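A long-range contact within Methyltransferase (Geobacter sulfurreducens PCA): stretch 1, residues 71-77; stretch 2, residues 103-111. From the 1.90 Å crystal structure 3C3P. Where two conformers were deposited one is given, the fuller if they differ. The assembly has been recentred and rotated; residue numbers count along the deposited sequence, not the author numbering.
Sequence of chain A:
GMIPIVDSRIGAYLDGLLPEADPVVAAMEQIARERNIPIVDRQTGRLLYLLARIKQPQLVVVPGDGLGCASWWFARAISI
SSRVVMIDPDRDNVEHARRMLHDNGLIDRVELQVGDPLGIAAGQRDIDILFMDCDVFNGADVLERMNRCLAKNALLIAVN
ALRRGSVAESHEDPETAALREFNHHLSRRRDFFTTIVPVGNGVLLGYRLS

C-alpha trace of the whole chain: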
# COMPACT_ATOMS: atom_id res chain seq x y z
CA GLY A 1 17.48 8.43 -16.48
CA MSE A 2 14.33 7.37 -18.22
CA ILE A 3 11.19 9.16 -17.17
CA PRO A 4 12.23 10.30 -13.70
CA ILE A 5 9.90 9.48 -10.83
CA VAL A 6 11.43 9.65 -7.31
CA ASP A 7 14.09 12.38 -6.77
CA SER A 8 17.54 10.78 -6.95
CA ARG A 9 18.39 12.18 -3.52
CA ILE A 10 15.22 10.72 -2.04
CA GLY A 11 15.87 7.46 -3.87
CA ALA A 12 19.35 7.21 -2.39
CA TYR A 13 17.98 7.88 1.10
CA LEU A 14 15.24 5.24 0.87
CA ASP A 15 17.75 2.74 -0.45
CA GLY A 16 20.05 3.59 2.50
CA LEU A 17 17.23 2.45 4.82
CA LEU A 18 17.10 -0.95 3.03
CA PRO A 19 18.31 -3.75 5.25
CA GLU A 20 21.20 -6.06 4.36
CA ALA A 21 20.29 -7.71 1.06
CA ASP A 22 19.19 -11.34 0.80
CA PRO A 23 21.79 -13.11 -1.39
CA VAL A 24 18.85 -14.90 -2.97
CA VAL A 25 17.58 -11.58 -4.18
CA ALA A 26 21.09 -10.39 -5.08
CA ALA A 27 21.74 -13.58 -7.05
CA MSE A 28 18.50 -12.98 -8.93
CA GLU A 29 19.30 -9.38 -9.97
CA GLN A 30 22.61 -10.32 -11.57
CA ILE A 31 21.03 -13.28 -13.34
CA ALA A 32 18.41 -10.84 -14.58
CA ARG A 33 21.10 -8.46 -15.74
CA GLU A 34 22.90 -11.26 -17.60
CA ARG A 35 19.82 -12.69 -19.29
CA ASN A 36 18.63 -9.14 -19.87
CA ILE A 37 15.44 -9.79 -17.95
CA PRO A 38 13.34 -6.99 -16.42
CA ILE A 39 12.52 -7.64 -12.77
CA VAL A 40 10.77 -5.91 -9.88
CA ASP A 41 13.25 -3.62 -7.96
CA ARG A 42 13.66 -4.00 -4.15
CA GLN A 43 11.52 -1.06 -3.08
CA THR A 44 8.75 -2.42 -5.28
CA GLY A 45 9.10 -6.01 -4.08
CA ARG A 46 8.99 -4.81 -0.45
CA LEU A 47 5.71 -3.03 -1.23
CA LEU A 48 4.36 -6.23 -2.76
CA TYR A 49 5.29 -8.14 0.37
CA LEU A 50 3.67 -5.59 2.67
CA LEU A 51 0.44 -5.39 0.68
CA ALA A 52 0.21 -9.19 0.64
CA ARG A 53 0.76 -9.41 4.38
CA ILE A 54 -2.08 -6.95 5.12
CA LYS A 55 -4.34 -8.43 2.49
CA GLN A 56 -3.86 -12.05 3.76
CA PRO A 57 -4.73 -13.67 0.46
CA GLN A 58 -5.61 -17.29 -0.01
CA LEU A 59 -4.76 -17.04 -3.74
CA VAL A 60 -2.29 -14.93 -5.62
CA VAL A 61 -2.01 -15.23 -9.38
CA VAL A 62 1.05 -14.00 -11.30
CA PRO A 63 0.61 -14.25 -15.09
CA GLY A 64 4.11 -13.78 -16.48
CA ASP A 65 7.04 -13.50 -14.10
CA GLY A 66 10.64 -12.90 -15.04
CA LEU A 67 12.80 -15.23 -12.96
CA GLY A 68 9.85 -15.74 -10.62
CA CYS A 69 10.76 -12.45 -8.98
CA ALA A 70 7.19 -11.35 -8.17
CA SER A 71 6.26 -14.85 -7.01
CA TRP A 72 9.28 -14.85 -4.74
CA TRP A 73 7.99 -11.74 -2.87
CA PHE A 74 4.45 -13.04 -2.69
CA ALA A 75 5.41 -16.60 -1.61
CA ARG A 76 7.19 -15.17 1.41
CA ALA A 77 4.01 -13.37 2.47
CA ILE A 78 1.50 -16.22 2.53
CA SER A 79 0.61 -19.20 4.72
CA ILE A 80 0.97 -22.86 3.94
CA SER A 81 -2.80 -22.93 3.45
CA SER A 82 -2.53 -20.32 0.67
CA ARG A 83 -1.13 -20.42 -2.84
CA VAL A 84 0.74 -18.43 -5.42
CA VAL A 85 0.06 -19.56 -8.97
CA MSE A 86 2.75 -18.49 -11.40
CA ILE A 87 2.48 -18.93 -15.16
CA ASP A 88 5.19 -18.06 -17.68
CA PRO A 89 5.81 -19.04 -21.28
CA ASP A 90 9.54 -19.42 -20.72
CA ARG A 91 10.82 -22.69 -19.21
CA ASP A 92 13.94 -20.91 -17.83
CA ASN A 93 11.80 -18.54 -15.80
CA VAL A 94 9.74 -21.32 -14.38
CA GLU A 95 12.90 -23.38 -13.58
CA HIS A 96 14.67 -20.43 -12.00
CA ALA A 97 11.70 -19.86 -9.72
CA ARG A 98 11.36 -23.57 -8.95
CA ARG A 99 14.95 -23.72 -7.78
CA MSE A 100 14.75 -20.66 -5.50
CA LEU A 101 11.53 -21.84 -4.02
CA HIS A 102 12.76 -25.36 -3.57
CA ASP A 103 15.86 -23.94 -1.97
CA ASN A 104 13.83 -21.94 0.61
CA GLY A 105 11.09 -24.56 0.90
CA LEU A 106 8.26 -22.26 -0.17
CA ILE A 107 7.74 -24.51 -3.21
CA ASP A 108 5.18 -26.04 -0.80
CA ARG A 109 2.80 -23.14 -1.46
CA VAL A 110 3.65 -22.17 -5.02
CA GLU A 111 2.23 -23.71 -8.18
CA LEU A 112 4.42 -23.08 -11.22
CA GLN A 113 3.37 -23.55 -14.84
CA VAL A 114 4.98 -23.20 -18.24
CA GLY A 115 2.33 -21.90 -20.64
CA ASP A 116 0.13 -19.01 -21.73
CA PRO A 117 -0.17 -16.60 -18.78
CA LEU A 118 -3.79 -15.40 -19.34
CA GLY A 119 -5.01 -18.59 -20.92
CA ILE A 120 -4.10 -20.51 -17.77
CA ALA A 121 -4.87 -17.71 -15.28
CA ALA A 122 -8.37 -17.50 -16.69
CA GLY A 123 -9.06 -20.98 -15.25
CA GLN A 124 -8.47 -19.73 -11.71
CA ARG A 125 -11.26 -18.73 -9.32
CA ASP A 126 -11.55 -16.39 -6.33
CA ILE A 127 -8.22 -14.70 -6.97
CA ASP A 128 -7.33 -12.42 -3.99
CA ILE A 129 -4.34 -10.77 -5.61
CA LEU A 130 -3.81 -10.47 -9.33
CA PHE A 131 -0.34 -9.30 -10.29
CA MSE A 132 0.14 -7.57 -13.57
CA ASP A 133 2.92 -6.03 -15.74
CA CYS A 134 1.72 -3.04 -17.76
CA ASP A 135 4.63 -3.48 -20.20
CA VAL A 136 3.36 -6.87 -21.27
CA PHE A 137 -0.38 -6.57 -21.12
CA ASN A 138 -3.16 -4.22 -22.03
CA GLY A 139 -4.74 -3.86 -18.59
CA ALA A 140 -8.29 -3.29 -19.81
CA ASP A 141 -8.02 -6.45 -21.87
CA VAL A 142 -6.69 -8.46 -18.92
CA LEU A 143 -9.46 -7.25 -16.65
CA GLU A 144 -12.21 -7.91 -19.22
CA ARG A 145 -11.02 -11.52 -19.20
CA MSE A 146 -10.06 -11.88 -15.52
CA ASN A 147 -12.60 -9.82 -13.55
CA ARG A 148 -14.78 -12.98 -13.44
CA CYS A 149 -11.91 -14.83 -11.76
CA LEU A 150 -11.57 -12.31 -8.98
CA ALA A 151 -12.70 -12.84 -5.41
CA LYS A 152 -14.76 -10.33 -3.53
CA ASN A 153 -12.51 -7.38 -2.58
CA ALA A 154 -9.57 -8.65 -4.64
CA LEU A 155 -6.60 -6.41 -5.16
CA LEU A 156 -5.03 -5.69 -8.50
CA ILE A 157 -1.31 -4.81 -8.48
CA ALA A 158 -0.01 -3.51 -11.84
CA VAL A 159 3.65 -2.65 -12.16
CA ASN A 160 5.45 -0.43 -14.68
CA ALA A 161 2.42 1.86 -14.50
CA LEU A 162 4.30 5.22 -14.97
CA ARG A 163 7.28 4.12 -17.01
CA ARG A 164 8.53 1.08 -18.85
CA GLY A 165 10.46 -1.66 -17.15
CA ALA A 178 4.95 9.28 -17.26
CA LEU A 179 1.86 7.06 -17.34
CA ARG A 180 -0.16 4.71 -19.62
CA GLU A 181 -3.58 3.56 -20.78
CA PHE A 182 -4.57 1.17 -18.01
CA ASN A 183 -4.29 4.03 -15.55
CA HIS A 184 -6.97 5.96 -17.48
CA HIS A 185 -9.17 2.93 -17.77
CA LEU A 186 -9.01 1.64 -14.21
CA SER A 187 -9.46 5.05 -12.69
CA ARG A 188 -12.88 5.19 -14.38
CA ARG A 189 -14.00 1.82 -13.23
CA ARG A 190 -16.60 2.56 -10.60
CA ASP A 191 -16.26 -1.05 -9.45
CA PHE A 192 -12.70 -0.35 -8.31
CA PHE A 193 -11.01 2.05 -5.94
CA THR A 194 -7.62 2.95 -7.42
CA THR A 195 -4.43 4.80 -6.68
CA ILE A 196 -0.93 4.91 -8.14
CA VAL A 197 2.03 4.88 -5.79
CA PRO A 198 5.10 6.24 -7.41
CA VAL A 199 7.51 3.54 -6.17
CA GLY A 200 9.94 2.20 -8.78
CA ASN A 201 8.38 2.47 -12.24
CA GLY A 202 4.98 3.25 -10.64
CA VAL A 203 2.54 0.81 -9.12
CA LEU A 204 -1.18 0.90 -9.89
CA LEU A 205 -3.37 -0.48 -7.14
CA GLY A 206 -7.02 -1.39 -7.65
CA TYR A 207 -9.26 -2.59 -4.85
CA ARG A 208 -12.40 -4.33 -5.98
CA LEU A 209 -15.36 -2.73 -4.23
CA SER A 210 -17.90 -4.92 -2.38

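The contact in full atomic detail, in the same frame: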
# COMPACT_ATOMS: atom_id res chain seq x y z
N SER A 71 6.74 -13.66 -7.75
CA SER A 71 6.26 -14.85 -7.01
C SER A 71 7.11 -15.08 -5.76
O SER A 71 6.63 -15.57 -4.75
CB SER A 71 6.29 -16.08 -7.90
OG SER A 71 5.47 -15.90 -9.04
N TRP A 72 8.37 -14.67 -5.85
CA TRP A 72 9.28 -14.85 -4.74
C TRP A 72 8.81 -13.96 -3.58
O TRP A 72 8.71 -14.41 -2.43
CB TRP A 72 10.72 -14.56 -5.17
CG TRP A 72 11.66 -14.83 -4.11
CD1 TRP A 72 12.24 -16.04 -3.80
CD2 TRP A 72 12.15 -13.90 -3.17
NE1 TRP A 72 13.07 -15.90 -2.72
CE2 TRP A 72 13.03 -14.59 -2.31
CE3 TRP A 72 11.94 -12.55 -2.96
CZ2 TRP A 72 13.70 -13.96 -1.27
CZ3 TRP A 72 12.61 -11.93 -1.92
CH2 TRP A 72 13.46 -12.63 -1.10
N TRP A 73 8.46 -12.72 -3.90
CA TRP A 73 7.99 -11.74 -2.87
C TRP A 73 6.67 -12.16 -2.26
O TRP A 73 6.48 -12.13 -1.04
CB TRP A 73 7.89 -10.31 -3.43
CG TRP A 73 9.22 -9.71 -3.73
CD1 TRP A 73 9.86 -9.67 -4.94
CD2 TRP A 73 10.11 -9.10 -2.79
NE1 TRP A 73 11.08 -9.05 -4.81
CE2 TRP A 73 11.27 -8.71 -3.50
CE3 TRP A 73 10.06 -8.89 -1.41
CZ2 TRP A 73 12.34 -8.08 -2.89
CZ3 TRP A 73 11.13 -8.27 -0.80
CH2 TRP A 73 12.26 -7.88 -1.54
N PHE A 74 5.77 -12.59 -3.13
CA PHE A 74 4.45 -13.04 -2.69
C PHE A 74 4.48 -14.35 -1.86
O PHE A 74 3.74 -14.50 -0.87
CB PHE A 74 3.48 -13.20 -3.86
CG PHE A 74 3.07 -11.91 -4.51
CD1 PHE A 74 2.38 -10.95 -3.77
CD2 PHE A 74 3.27 -11.69 -5.85
CE1 PHE A 74 1.96 -9.75 -4.34
CE2 PHE A 74 2.83 -10.50 -6.44
CZ PHE A 74 2.18 -9.53 -5.68
N ALA A 75 5.32 -15.30 -2.29
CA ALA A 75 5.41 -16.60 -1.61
C ALA A 75 5.81 -16.45 -0.15
O ALA A 75 5.37 -17.20 0.72
CB ALA A 75 6.41 -17.54 -2.34
N ARG A 76 6.65 -15.47 0.08
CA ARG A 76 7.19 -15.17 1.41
C ARG A 76 6.16 -14.59 2.35
O ARG A 76 6.32 -14.63 3.56
CB ARG A 76 8.35 -14.16 1.31
CG ARG A 76 9.53 -14.61 0.46
CD ARG A 76 10.82 -13.85 0.80
NE ARG A 76 11.06 -13.90 2.25
CZ ARG A 76 12.22 -13.73 2.87
NH1 ARG A 76 13.36 -13.61 2.20
NH2 ARG A 76 12.24 -13.77 4.20
N ALA A 77 5.09 -14.07 1.75
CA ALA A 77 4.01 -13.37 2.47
C ALA A 77 2.77 -14.16 2.79
O ALA A 77 1.88 -13.65 3.47
CB ALA A 77 3.60 -12.11 1.65
N ASP A 103 14.74 -24.23 -2.86
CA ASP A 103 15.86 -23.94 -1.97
C ASP A 103 15.42 -23.37 -0.64
O ASP A 103 16.04 -23.68 0.37
CB ASP A 103 16.91 -23.02 -2.62
CG ASP A 103 17.80 -23.74 -3.60
OD1 ASP A 103 17.84 -24.99 -3.57
OD2 ASP A 103 18.50 -23.07 -4.37
N ASN A 104 14.34 -22.57 -0.64
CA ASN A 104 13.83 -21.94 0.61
C ASN A 104 12.61 -22.65 1.18
O ASN A 104 12.06 -22.26 2.20
CB ASN A 104 13.55 -20.43 0.44
CG ASN A 104 12.40 -20.13 -0.50
OD1 ASN A 104 11.62 -21.01 -0.85
ND2 ASN A 104 12.27 -18.87 -0.89
N GLY A 105 12.22 -23.71 0.50
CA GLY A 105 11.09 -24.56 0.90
C GLY A 105 9.68 -24.13 0.58
O GLY A 105 8.74 -24.93 0.69
N LEU A 106 9.57 -22.87 0.16
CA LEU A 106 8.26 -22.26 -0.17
C LEU A 106 7.60 -22.85 -1.41
O LEU A 106 6.51 -22.45 -1.79
CB LEU A 106 8.37 -20.72 -0.29
CG LEU A 106 8.88 -20.01 0.97
CD1 LEU A 106 9.11 -18.54 0.74
CD2 LEU A 106 7.92 -20.24 2.15
N ILE A 107 8.28 -23.83 -2.02
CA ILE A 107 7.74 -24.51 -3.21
C ILE A 107 6.47 -25.25 -2.77
O ILE A 107 5.63 -25.66 -3.58
CB ILE A 107 8.79 -25.45 -3.89
CG1 ILE A 107 8.32 -25.90 -5.27
CG2 ILE A 107 9.11 -26.65 -2.99
CD1 ILE A 107 8.07 -24.77 -6.25
N ASP A 108 6.34 -25.38 -1.45
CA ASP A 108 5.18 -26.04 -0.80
C ASP A 108 3.88 -25.24 -0.91
O ASP A 108 2.79 -25.73 -0.62
CB ASP A 108 5.47 -26.35 0.70
CG ASP A 108 5.72 -25.09 1.56
OD1 ASP A 108 5.67 -23.96 1.05
OD2 ASP A 108 5.95 -25.23 2.77
N ARG A 109 4.00 -24.00 -1.35
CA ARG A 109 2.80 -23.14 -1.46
C ARG A 109 2.80 -22.30 -2.72
O ARG A 109 2.16 -21.24 -2.80
CB ARG A 109 2.67 -22.27 -0.23
CG ARG A 109 3.69 -21.18 -0.19
CD ARG A 109 3.80 -20.68 1.21
NE ARG A 109 4.38 -21.72 2.03
CZ ARG A 109 4.57 -21.64 3.34
NH1 ARG A 109 4.19 -20.54 3.99
NH2 ARG A 109 5.12 -22.65 4.00
N VAL A 110 3.55 -22.79 -3.70
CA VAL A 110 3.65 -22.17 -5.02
C VAL A 110 3.47 -23.21 -6.12
O VAL A 110 4.11 -24.29 -6.13
CB VAL A 110 4.99 -21.43 -5.26
CG1 VAL A 110 5.00 -20.78 -6.66
CG2 VAL A 110 5.21 -20.36 -4.21
N GLU A 111 2.54 -22.89 -7.01
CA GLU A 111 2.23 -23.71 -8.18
C GLU A 111 2.82 -23.01 -9.38
O GLU A 111 2.45 -21.87 -9.68
CB GLU A 111 0.71 -23.89 -8.37
CG GLU A 111 0.38 -24.66 -9.66
CD GLU A 111 -1.10 -24.67 -10.04
OE1 GLU A 111 -1.99 -24.40 -9.20
OE2 GLU A 111 -1.36 -24.98 -11.23

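The two stretches meet through a small, mainly apolar contact that buries 256 Å², both sides summed. No hydrogen bond or salt bridge crosses between them. Van der Waals packing holds them together, and Ala-75, Leu-106 and Val-110 cover the most surface.

Ala-75 is the centre. It lies on the helix of stretch 1, is buried, and points its CB toward stretch 2. Ala-75 CA is 6.5 Å from Leu-106 CA, the nearest such pair across the contact. A methyl group suits this close approach. Ala-75 CB lies 3.6 Å from Val-110 CG2 and 4.2 Å from Leu-106 CD1, so the one methyl touches both the strand and the 3-10 segment of stretch 2.

Leu-106 points toward the helix with chi1 m and chi2 t. Leu-106 CD1 then lies 4.0 Å from Ala-75 O and 3.9 Å from Arg-76 CA. Arg-76 points away at CA-to-CB, but its aliphatic part still helps: Arg-76 CG is 4.0 Å from Leu-106 CD1. Its NH1 is hydrogen-bonded elsewhere in the structure.

Val-110 lies in the strand and is buried. Its branched, apolar side chain, chi1 t, is well matched to the Ala-75 methyl.

Polar residues border this packing. Arg-109 CD lies 3.8 Å from Ala-75 O, while its guanidinium pairs within its own stretch: Arg-109 NE donates to Asp-108 OD1 at 2.8 Å, in a salt bridge. Asn-104 ND2 comes 3.6 Å from Trp-72 NE1, at an oblique position to the ring. Asn-104 OD1 accepts a hydrogen bond from Leu-106 N at 2.9 Å, which bridges the turn at Gly-105. There the chain leaves the helix with positive phi, a conformation that favours glycine.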